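Side-chain contacts in endoglucanase (Clostridium thermocellum, PDB 2E4T), which probably hydrolyses internal beta-1,4-glucosidic bonds of cellulose and xyloglucan, as the family 44 glycoside hydrolase part of a longer cellulose-degrading protein: residues S84-V89 against L147-E152; S88-F93 against D159-Y164; I107-A112 against V212-A217; Y164-Y169 against K219-Y224. One frame throughout, in Å; residues are numbered along the deposited sequence. Where two conformers were deposited one is given.

In the fold
All four contacts lie in the TIM-barrel part of the chain, on the same side of its centre. From the N terminus, residues 84-89 open interaction 1, which closes on the calcium-binding loop at 147-152. Interaction 2 starts from the same place, sharing Ser88 and Val89, and joins helix 88-99 to helix 158-169. Interaction 3 begins on strand 104-109, crosses both, and closes on helix 204-221. Interaction 4 follows interactions 1 and 2 in series, starting at Tyr164, where interaction 2 ends; it crosses interaction 3 and joins the C-terminal part of helix 158-169 to the residues ending and following helix 204-221. Helices 88-99, 158-169 and 204-221 and one barrel strand are thus linked.

Interaction 1: residues S84-V89 against L147-E152; sequences STPASV and LTPDTE. With CA (calcium ion), chain C.
Pro86 meets Pro149 where two loop backbones pass each other, their nearest alpha carbons, Pro86 CA and Thr148 CA, lying 7.3 Å apart. The approach is made by a type II beta turn from Thr85 to Ser88, closed by Ser88 N to Thr85 O at 3.1 Å. Pro86 occupies its second position and Ala87, with a positive phi of 61°, its third; Ala87 is also the N-cap of helix 88-99. The turn presents the Pro86 ring to the other loop, where Pro86 CG packs on Pro149 CD at 3.7 Å. The rings meet at a slant, with Pro86 CB 4.1 Å from Pro149 CD. Leu147 adds a looser touch through its backbone, its O being 4.2 Å from Pro86 CG.

The residue after Pro149 belongs to the calcium site. Asp150 binds the ion through its backbone O at 2.3 Å, and two waters, Glu54, Asp153 and Tyr155 also bind it. The Asp150 side chain instead makes an Asx turn: OD1 accepts from Glu152 N at 2.7 Å, met 42° above the carboxylate plane. Thr151 OG1 in turn donates to Glu152 OE2 at 2.8 Å, on the anti side of that carboxylate.

The proline pair therefore lies between the start of helix 88-99 and the calcium loop. Helix 158-169 runs beside both segments, with Phe161 on Ala87, Tyr164 on Thr85, Glu160 on Pro149 and Asn167 on Leu147, and Trp53 also packs on Pro149.

Interaction 2: residues S88-F93 against D159-Y164; sequences SVVTTF and DEFVNY
Val90 and Phe161 meet with a methyl group at the rim of a ring: Val90 CG2 lies in the plane of the phenyl group, 4.0 Å from Phe161 CZ, so the aromatic edge, and not its face, touches the valine. The Phe161 ring reaches across because CG stands anti to the backbone N (chi1 179°), which carries CZ toward helix 88-99 although the CB bond leaves its helix alongside the gap, so only the end of the ring closes on Val90. Val90 turns CG2 to the same gap by holding that methyl anti to its carbonyl carbon.

One turn further along helix 158-169, Tyr164 repeats the pattern. Tyr164 CE2 lies 4.3 Å from Thr91 CG2, the methyl again near the ring plane. The alpha carbons remain well apart, Val90 CA and Phe161 CA by 10.2 Å, and the two long aromatic side chains bridge that interval between neighbouring outer helices of the barrel. Around them, Trp53 stacks on the Phe161 ring, Leu109 packs beside it, and Ile107 and Phe43 pack against Val90.

Within helix 88-99, Thr92 OG1 donates to Ser88 O at 2.8 Å, from the face opposite that used by Thr92 N, so one carbonyl holds two donors.

Between the two segments, methyl groups meet aromatic edges; the contact is apolar, resting on dispersion and the fit of shapes, with no polar group joining them.

Interaction 3: residues I107-A112 against V212-A217; sequences ITLQAA and VALSKA
Leu109, on barrel strand 104-109, packs outward against Leu214 of helix 204-221, one of the helices that surround the parallel sheet of this TIM barrel. Leu214 carries its side chain across with CG anti to the backbone N (chi1 176°), and the two ends of the fork take different partners. Leu214 CD2 lies 4.1 Å from Leu109 CB and is also 4.3 Å from Ala111 CB, just beyond the end of the strand. The other methyl, Leu214 CD1, meets a methyl of Leu109, CD1, at 4.2 Å. The leucines slant across each other, and their contact is of methyls and methylene only. The backbones come nearest at Ala111 CA and Leu214 CA, 7.7 Å apart.

In the barrel, strand 104-109 is flanked by strands 40-43 and 180-183, and hydrogen-bonds to Ser182 through the backbones of Ile107 and Leu109. Leu214 thus sits over the C-terminal end of the strand and the residues that follow it, while Met158, just ahead of the 159-164 segment in helix 158-169, fills in beside it.

The residues after the strand carry polar ties. Ala111 N and Ala112 N both donate to Asp184 OD2, and Ala111 O accepts from Lys210 NZ, a residue of the same helix as Leu214. Gln110, whose CB bond points away from the helix, folds its amide back so that NE2 donates to Thr108 O at 3.0 Å, bent to 137° at the hydrogen and from 50° above the carbonyl plane; NE2 also donates to Thr48 O.

Interaction 4: residues Y164-Y169 against K219-Y224; sequences YLVNKY and KKVDPY
Val166 packs against Val221 and Asp222 where two outer helices of the TIM barrel, 158-169 and 204-221, approach each other near their C-terminal ends. Val166 has most of the buried surface, and one branch does the touching. Val166 CG2, anti to the carbonyl carbon, reaches over to Asp222, 3.9 Å from Asp222 OD2 and 4.0 Å from Asp222 CB. The same methyl, Val166 CG2, lies 4.3 Å from Val221 CG1. The valines join methyl to methyl, while Asp222 offers its CB and one carboxylate oxygen at a slant. The backbones are nearest at Val166 CA and Asp222 CA, 7.3 Å apart.

Asp222 has its carboxylate held by two backbone N-H groups. OD2, beside the Val166 methyl, accepts from Ala172 N, in the loop after helix 158-169, so the residue ties that loop to the end of the neighbouring helix. CG stands anti to the backbone N (chi1 -171°), which sets OD1 over the chain just ahead, where it makes an Asx turn. Here Tyr224 N donates to Asp222 OD1 at 2.9 Å, with a 146° angle at the hydrogen and the donor 35° above the carboxylate plane.

Interaction 1: residues S84-V89 against L147-E152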
# COMPACT_ATOMS: atom_id res chain seq x y z
N SER A 84 -10.81 -9.75 26.25
CA SER A 84 -10.03 -10.94 26.57
C SER A 84 -10.27 -12.07 25.57
O SER A 84 -9.72 -13.14 25.75
CB SER A 84 -10.39 -11.45 27.97
OG SER A 84 -11.76 -11.80 27.99
N THR A 85 -11.03 -11.85 24.48
CA THR A 85 -11.22 -12.90 23.49
C THR A 85 -10.04 -12.92 22.55
O THR A 85 -9.63 -11.83 22.04
CB THR A 85 -12.50 -12.68 22.71
OG1 THR A 85 -13.57 -12.61 23.63
CG2 THR A 85 -12.78 -13.74 21.66
N PRO A 86 -9.41 -14.07 22.31
CA PRO A 86 -8.25 -14.13 21.41
C PRO A 86 -8.55 -13.43 20.08
O PRO A 86 -9.63 -13.60 19.49
CB PRO A 86 -7.97 -15.62 21.23
CG PRO A 86 -8.48 -16.21 22.56
CD PRO A 86 -9.76 -15.41 22.85
N ALA A 87 -7.54 -12.70 19.62
CA ALA A 87 -7.57 -12.06 18.31
C ALA A 87 -8.69 -11.07 18.13
O ALA A 87 -8.92 -10.66 16.97
CB ALA A 87 -7.58 -13.12 17.17
N SER A 88 -9.33 -10.58 19.19
CA SER A 88 -10.46 -9.65 18.98
C SER A 88 -10.03 -8.37 18.28
O SER A 88 -10.86 -7.76 17.55
CB SER A 88 -11.20 -9.37 20.27
OG SER A 88 -10.31 -8.71 21.16
N VAL A 89 -8.80 -7.90 18.46
CA VAL A 89 -8.36 -6.74 17.67
C VAL A 89 -8.48 -7.07 16.17
O VAL A 89 -8.95 -6.23 15.38
CB VAL A 89 -6.90 -6.38 18.06
CG1 VAL A 89 -6.25 -5.49 17.01
CG2 VAL A 89 -6.90 -5.71 19.40
N LEU A 147 -8.24 -23.34 20.04
CA LEU A 147 -8.92 -22.04 19.90
C LEU A 147 -8.91 -21.21 21.18
O LEU A 147 -9.33 -20.04 21.17
CB LEU A 147 -10.34 -22.24 19.41
CG LEU A 147 -10.48 -22.97 18.09
CD1 LEU A 147 -11.95 -23.18 17.75
CD2 LEU A 147 -9.78 -22.24 16.94
N THR A 148 -8.44 -21.82 22.26
CA THR A 148 -8.28 -21.10 23.54
C THR A 148 -6.81 -21.21 23.90
O THR A 148 -6.39 -22.11 24.65
CB THR A 148 -9.15 -21.68 24.66
OG1 THR A 148 -8.95 -23.09 24.77
CG2 THR A 148 -10.58 -21.52 24.36
N PRO A 149 -5.97 -20.36 23.27
CA PRO A 149 -4.53 -20.49 23.51
C PRO A 149 -4.20 -20.27 24.96
O PRO A 149 -4.90 -19.58 25.69
CB PRO A 149 -3.94 -19.38 22.62
CG PRO A 149 -5.03 -18.35 22.49
CD PRO A 149 -6.27 -19.23 22.35
N ASP A 150 -3.12 -20.89 25.39
CA ASP A 150 -2.69 -20.83 26.79
C ASP A 150 -2.00 -19.52 27.09
O ASP A 150 -0.91 -19.29 26.60
CB ASP A 150 -1.78 -22.00 27.09
CG ASP A 150 -1.37 -22.10 28.53
OD1 ASP A 150 -1.72 -21.21 29.36
OD2 ASP A 150 -0.76 -23.14 28.88
N THR A 151 -2.65 -18.67 27.86
CA THR A 151 -2.09 -17.38 28.17
C THR A 151 -1.07 -17.48 29.31
O THR A 151 -0.40 -16.47 29.60
CB THR A 151 -3.17 -16.35 28.55
OG1 THR A 151 -3.96 -16.93 29.60
CG2 THR A 151 -4.05 -16.04 27.37
N GLU A 152 -0.89 -18.65 29.92
CA GLU A 152 -0.04 -18.76 31.10
C GLU A 152 1.40 -19.21 30.78
O GLU A 152 2.31 -19.14 31.64
CB GLU A 152 -0.75 -19.65 32.14
CG GLU A 152 -2.15 -19.08 32.52
CD GLU A 152 -2.12 -17.55 32.82
OE1 GLU A 152 -1.36 -17.12 33.74
OE2 GLU A 152 -2.82 -16.75 32.14
CA CA C . 0.74 -18.68 25.08
O HOH W 1 0.58 -20.85 24.12
O HOH W 2 1.60 -17.06 26.61

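Interaction 2: residues S88-F93 against D159-Y164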
# COMPACT_ATOMS: atom_id res chain seq x y z
N SER A 88 -9.33 -10.58 19.19
CA SER A 88 -10.46 -9.65 18.98
C SER A 88 -10.03 -8.37 18.28
O SER A 88 -10.86 -7.76 17.55
CB SER A 88 -11.20 -9.37 20.27
OG SER A 88 -10.31 -8.71 21.16
N VAL A 89 -8.80 -7.90 18.46
CA VAL A 89 -8.36 -6.74 17.67
C VAL A 89 -8.48 -7.07 16.17
O VAL A 89 -8.95 -6.23 15.38
CB VAL A 89 -6.90 -6.38 18.06
CG1 VAL A 89 -6.25 -5.49 17.01
CG2 VAL A 89 -6.90 -5.71 19.40
N VAL A 90 -7.99 -8.23 15.77
CA VAL A 90 -7.93 -8.62 14.36
C VAL A 90 -9.30 -9.02 13.83
O VAL A 90 -9.64 -8.68 12.67
CB VAL A 90 -6.85 -9.68 14.15
CG1 VAL A 90 -6.93 -10.30 12.78
CG2 VAL A 90 -5.47 -9.04 14.39
N THR A 91 -10.11 -9.72 14.65
CA THR A 91 -11.42 -10.09 14.16
C THR A 91 -12.35 -8.86 14.09
O THR A 91 -13.19 -8.78 13.16
CB THR A 91 -12.03 -11.23 14.97
OG1 THR A 91 -12.26 -10.81 16.34
CG2 THR A 91 -11.15 -12.47 14.96
N THR A 92 -12.19 -7.88 14.99
CA THR A 92 -12.95 -6.64 14.80
C THR A 92 -12.50 -5.94 13.52
O THR A 92 -13.33 -5.46 12.73
CB THR A 92 -12.79 -5.69 16.03
OG1 THR A 92 -13.30 -6.37 17.18
CG2 THR A 92 -13.53 -4.40 15.83
N PHE A 93 -11.19 -5.92 13.28
CA PHE A 93 -10.66 -5.25 12.10
C PHE A 93 -11.21 -5.91 10.82
O PHE A 93 -11.68 -5.21 9.89
CB PHE A 93 -9.12 -5.38 12.14
CG PHE A 93 -8.43 -4.61 11.06
CD1 PHE A 93 -7.96 -3.33 11.30
CD2 PHE A 93 -8.19 -5.18 9.79
CE1 PHE A 93 -7.32 -2.59 10.27
CE2 PHE A 93 -7.54 -4.48 8.79
CZ PHE A 93 -7.12 -3.18 9.03
N ASP A 159 1.36 -19.90 13.83
CA ASP A 159 0.47 -20.79 13.10
C ASP A 159 -0.86 -21.00 13.86
O ASP A 159 -1.90 -21.14 13.23
CB ASP A 159 1.16 -22.09 12.67
CG ASP A 159 1.70 -22.95 13.79
OD1 ASP A 159 1.70 -22.60 14.98
OD2 ASP A 159 2.19 -24.08 13.37
N GLU A 160 -0.82 -21.01 15.20
CA GLU A 160 -2.02 -21.16 15.98
C GLU A 160 -2.95 -19.94 15.80
O GLU A 160 -4.17 -20.07 15.72
CB GLU A 160 -1.67 -21.40 17.44
CG GLU A 160 -2.89 -21.81 18.27
CD GLU A 160 -2.48 -22.25 19.67
OE1 GLU A 160 -1.77 -21.47 20.38
OE2 GLU A 160 -2.87 -23.39 20.06
N PHE A 161 -2.34 -18.74 15.71
CA PHE A 161 -3.09 -17.50 15.43
C PHE A 161 -3.79 -17.64 14.06
O PHE A 161 -5.01 -17.39 13.92
CB PHE A 161 -2.09 -16.36 15.48
CG PHE A 161 -2.57 -14.94 15.21
CD1 PHE A 161 -3.90 -14.55 15.19
CD2 PHE A 161 -1.57 -13.98 15.00
CE1 PHE A 161 -4.23 -13.23 14.93
CE2 PHE A 161 -1.91 -12.65 14.76
CZ PHE A 161 -3.23 -12.28 14.73
N VAL A 162 -3.02 -17.99 13.02
CA VAL A 162 -3.62 -18.17 11.69
C VAL A 162 -4.73 -19.22 11.73
O VAL A 162 -5.80 -19.06 11.14
CB VAL A 162 -2.54 -18.46 10.64
CG1 VAL A 162 -3.18 -18.77 9.29
CG2 VAL A 162 -1.60 -17.27 10.52
N ASN A 163 -4.49 -20.33 12.45
CA ASN A 163 -5.52 -21.37 12.54
C ASN A 163 -6.82 -20.79 13.15
O ASN A 163 -7.93 -21.14 12.71
CB ASN A 163 -4.99 -22.53 13.40
CG ASN A 163 -6.04 -23.61 13.53
OD1 ASN A 163 -6.31 -24.35 12.56
ND2 ASN A 163 -6.69 -23.68 14.70
N TYR A 164 -6.71 -19.94 14.17
CA TYR A 164 -7.89 -19.34 14.78
C TYR A 164 -8.68 -18.53 13.74
O TYR A 164 -9.93 -18.61 13.66
CB TYR A 164 -7.46 -18.48 15.97
CG TYR A 164 -8.60 -17.85 16.71
CD1 TYR A 164 -9.06 -18.47 17.87
CD2 TYR A 164 -9.19 -16.64 16.32
CE1 TYR A 164 -10.13 -17.94 18.61
CE2 TYR A 164 -10.25 -16.12 17.07
CZ TYR A 164 -10.73 -16.79 18.20
OH TYR A 164 -11.79 -16.21 18.89

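Interaction 3: residues I107-A112 against V212-A217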
# COMPACT_ATOMS: atom_id res chain seq x y z
N ILE A 107 -3.22 -9.00 7.20
CA ILE A 107 -2.95 -8.99 8.63
C ILE A 107 -1.45 -9.19 8.88
O ILE A 107 -0.86 -10.17 8.44
CB ILE A 107 -3.76 -10.11 9.33
CG1 ILE A 107 -5.26 -9.88 9.18
CG2 ILE A 107 -3.35 -10.27 10.80
CD1 ILE A 107 -5.79 -8.54 9.67
N THR A 108 -0.89 -8.28 9.67
CA THR A 108 0.53 -8.44 10.06
C THR A 108 0.66 -9.48 11.15
O THR A 108 -0.05 -9.45 12.19
CB THR A 108 1.08 -7.11 10.52
OG1 THR A 108 1.05 -6.19 9.39
CG2 THR A 108 2.54 -7.23 10.97
N LEU A 109 1.61 -10.40 10.92
CA LEU A 109 2.06 -11.38 11.90
C LEU A 109 3.41 -10.90 12.48
O LEU A 109 4.10 -10.06 11.93
CB LEU A 109 2.20 -12.76 11.25
CG LEU A 109 0.90 -13.29 10.63
CD1 LEU A 109 1.20 -14.65 9.96
CD2 LEU A 109 -0.21 -13.43 11.68
N GLN A 110 3.75 -11.51 13.64
CA GLN A 110 4.80 -10.99 14.49
C GLN A 110 6.09 -11.82 14.32
O GLN A 110 6.10 -13.03 14.58
CB GLN A 110 4.30 -11.05 15.95
CG GLN A 110 3.18 -10.06 16.21
CD GLN A 110 1.89 -10.32 15.44
OE1 GLN A 110 1.35 -11.45 15.46
NE2 GLN A 110 1.38 -9.27 14.77
N ALA A 111 7.16 -11.14 13.90
CA ALA A 111 8.40 -11.80 13.60
C ALA A 111 9.61 -11.22 14.34
O ALA A 111 10.68 -11.83 14.33
CB ALA A 111 8.70 -11.86 12.10
N ALA A 112 9.50 -10.04 14.95
CA ALA A 112 10.65 -9.41 15.60
C ALA A 112 11.16 -10.28 16.77
O ALA A 112 12.35 -10.20 17.10
CB ALA A 112 10.32 -8.02 16.07
N VAL A 212 11.32 -17.13 5.84
CA VAL A 212 11.11 -18.47 5.34
C VAL A 212 10.33 -19.30 6.35
O VAL A 212 9.38 -20.03 6.01
CB VAL A 212 12.45 -19.13 4.97
CG1 VAL A 212 12.32 -20.59 4.66
CG2 VAL A 212 13.07 -18.39 3.77
N ALA A 213 10.79 -19.27 7.62
CA ALA A 213 10.16 -20.09 8.64
C ALA A 213 8.69 -19.67 8.88
O ALA A 213 7.80 -20.53 9.03
CB ALA A 213 10.95 -20.05 9.92
N LEU A 214 8.43 -18.36 8.95
CA LEU A 214 7.06 -17.92 9.18
C LEU A 214 6.18 -18.27 7.98
O LEU A 214 5.04 -18.74 8.15
CB LEU A 214 7.04 -16.42 9.52
CG LEU A 214 5.66 -15.82 9.69
CD1 LEU A 214 4.83 -16.58 10.74
CD2 LEU A 214 5.79 -14.36 10.13
N SER A 215 6.67 -18.04 6.77
CA SER A 215 5.89 -18.37 5.60
C SER A 215 5.50 -19.85 5.57
O SER A 215 4.35 -20.24 5.33
CB SER A 215 6.65 -18.01 4.33
OG SER A 215 5.85 -18.35 3.22
N LYS A 216 6.49 -20.75 5.83
CA LYS A 216 6.19 -22.18 5.89
C LYS A 216 5.11 -22.47 6.91
O LYS A 216 4.19 -23.27 6.65
CB LYS A 216 7.44 -22.99 6.22
CG LYS A 216 8.44 -23.08 5.11
CD LYS A 216 9.78 -23.64 5.60
CE LYS A 216 10.80 -23.82 4.52
NZ LYS A 216 12.13 -24.24 5.06
N ALA A 217 5.22 -21.87 8.09
CA ALA A 217 4.28 -22.14 9.15
C ALA A 217 2.85 -21.73 8.76
O ALA A 217 1.87 -22.45 9.03
CB ALA A 217 4.71 -21.38 10.42

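Interaction 4: residues Y164-Y169 against K219-Y224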
# COMPACT_ATOMS: atom_id res chain seq x y z
N TYR A 164 -6.71 -19.94 14.17
CA TYR A 164 -7.89 -19.34 14.78
C TYR A 164 -8.68 -18.53 13.74
O TYR A 164 -9.93 -18.61 13.66
CB TYR A 164 -7.46 -18.48 15.97
CG TYR A 164 -8.60 -17.85 16.71
CD1 TYR A 164 -9.06 -18.47 17.87
CD2 TYR A 164 -9.19 -16.64 16.32
CE1 TYR A 164 -10.13 -17.94 18.61
CE2 TYR A 164 -10.25 -16.12 17.07
CZ TYR A 164 -10.73 -16.79 18.20
OH TYR A 164 -11.79 -16.21 18.89
N LEU A 165 -7.95 -17.76 12.95
CA LEU A 165 -8.57 -16.92 11.91
C LEU A 165 -9.23 -17.79 10.81
O LEU A 165 -10.36 -17.51 10.39
CB LEU A 165 -7.54 -15.97 11.31
CG LEU A 165 -6.99 -14.96 12.31
CD1 LEU A 165 -5.84 -14.18 11.66
CD2 LEU A 165 -8.02 -14.01 12.86
N VAL A 166 -8.51 -18.81 10.34
CA VAL A 166 -9.06 -19.69 9.31
C VAL A 166 -10.28 -20.45 9.83
O VAL A 166 -11.27 -20.63 9.10
CB VAL A 166 -7.97 -20.67 8.82
CG1 VAL A 166 -8.53 -21.75 7.91
CG2 VAL A 166 -6.89 -19.88 8.10
N ASN A 167 -10.24 -20.89 11.09
CA ASN A 167 -11.40 -21.51 11.69
C ASN A 167 -12.62 -20.59 11.66
O ASN A 167 -13.75 -21.03 11.40
CB ASN A 167 -11.06 -21.94 13.12
CG ASN A 167 -12.24 -22.58 13.81
OD1 ASN A 167 -12.93 -21.89 14.60
ND2 ASN A 167 -12.56 -23.79 13.46
N LYS A 168 -12.40 -19.30 11.96
CA LYS A 168 -13.51 -18.36 12.03
C LYS A 168 -14.04 -17.97 10.65
O LYS A 168 -15.25 -17.85 10.47
CB LYS A 168 -13.09 -17.13 12.82
CG LYS A 168 -14.21 -16.13 12.99
CD LYS A 168 -13.84 -15.02 13.97
CE LYS A 168 -14.92 -13.91 14.05
NZ LYS A 168 -15.44 -13.59 12.73
N TYR A 169 -13.13 -17.69 9.71
CA TYR A 169 -13.48 -17.01 8.48
C TYR A 169 -13.42 -17.88 7.24
O TYR A 169 -13.81 -17.40 6.15
CB TYR A 169 -12.58 -15.79 8.27
CG TYR A 169 -12.79 -14.71 9.29
CD1 TYR A 169 -13.99 -14.06 9.37
CD2 TYR A 169 -11.78 -14.37 10.18
CE1 TYR A 169 -14.21 -13.03 10.30
CE2 TYR A 169 -11.95 -13.35 11.08
CZ TYR A 169 -13.18 -12.70 11.17
OH TYR A 169 -13.29 -11.67 12.08
N LYS A 219 1.66 -21.28 5.64
CA LYS A 219 1.14 -22.02 4.48
C LYS A 219 0.76 -23.45 4.82
O LYS A 219 -0.04 -24.04 4.08
CB LYS A 219 2.10 -21.91 3.32
CG LYS A 219 2.05 -20.45 2.79
CD LYS A 219 2.97 -20.22 1.63
CE LYS A 219 2.81 -18.88 1.03
NZ LYS A 219 1.91 -18.69 -0.05
N LYS A 220 1.29 -24.03 5.91
CA LYS A 220 0.79 -25.33 6.36
C LYS A 220 -0.65 -25.23 6.86
O LYS A 220 -1.42 -26.20 6.73
CB LYS A 220 1.70 -25.89 7.43
CG LYS A 220 2.94 -26.49 6.90
CD LYS A 220 3.57 -27.47 7.79
CE LYS A 220 4.60 -26.80 8.64
NZ LYS A 220 5.24 -27.84 9.54
N VAL A 221 -1.03 -24.08 7.41
CA VAL A 221 -2.40 -23.89 7.92
C VAL A 221 -3.32 -23.42 6.79
O VAL A 221 -4.46 -23.90 6.67
CB VAL A 221 -2.42 -22.85 9.07
CG1 VAL A 221 -3.83 -22.59 9.55
CG2 VAL A 221 -1.51 -23.34 10.20
N ASP A 222 -2.85 -22.46 5.98
CA ASP A 222 -3.64 -21.88 4.90
C ASP A 222 -2.78 -21.84 3.65
O ASP A 222 -2.05 -20.87 3.41
CB ASP A 222 -4.17 -20.49 5.21
CG ASP A 222 -5.15 -20.02 4.17
OD1 ASP A 222 -5.20 -20.63 3.06
OD2 ASP A 222 -5.87 -19.02 4.45
N PRO A 223 -2.83 -22.90 2.83
CA PRO A 223 -2.00 -22.95 1.64
C PRO A 223 -2.33 -21.86 0.64
O PRO A 223 -1.54 -21.68 -0.32
CB PRO A 223 -2.30 -24.34 1.04
CG PRO A 223 -2.98 -25.12 2.12
CD PRO A 223 -3.60 -24.15 3.05
N TYR A 224 -3.49 -21.21 0.78
CA TYR A 224 -3.94 -20.23 -0.19
C TYR A 224 -3.58 -18.81 0.24
O TYR A 224 -3.77 -17.85 -0.55
CB TYR A 224 -5.48 -20.32 -0.34
CG TYR A 224 -5.86 -21.72 -0.71
CD1 TYR A 224 -5.68 -22.22 -1.97
CD2 TYR A 224 -6.37 -22.58 0.25
CE1 TYR A 224 -5.99 -23.58 -2.25
CE2 TYR A 224 -6.71 -23.92 0.00
CZ TYR A 224 -6.48 -24.41 -1.25
OH TYR A 224 -6.79 -25.72 -1.55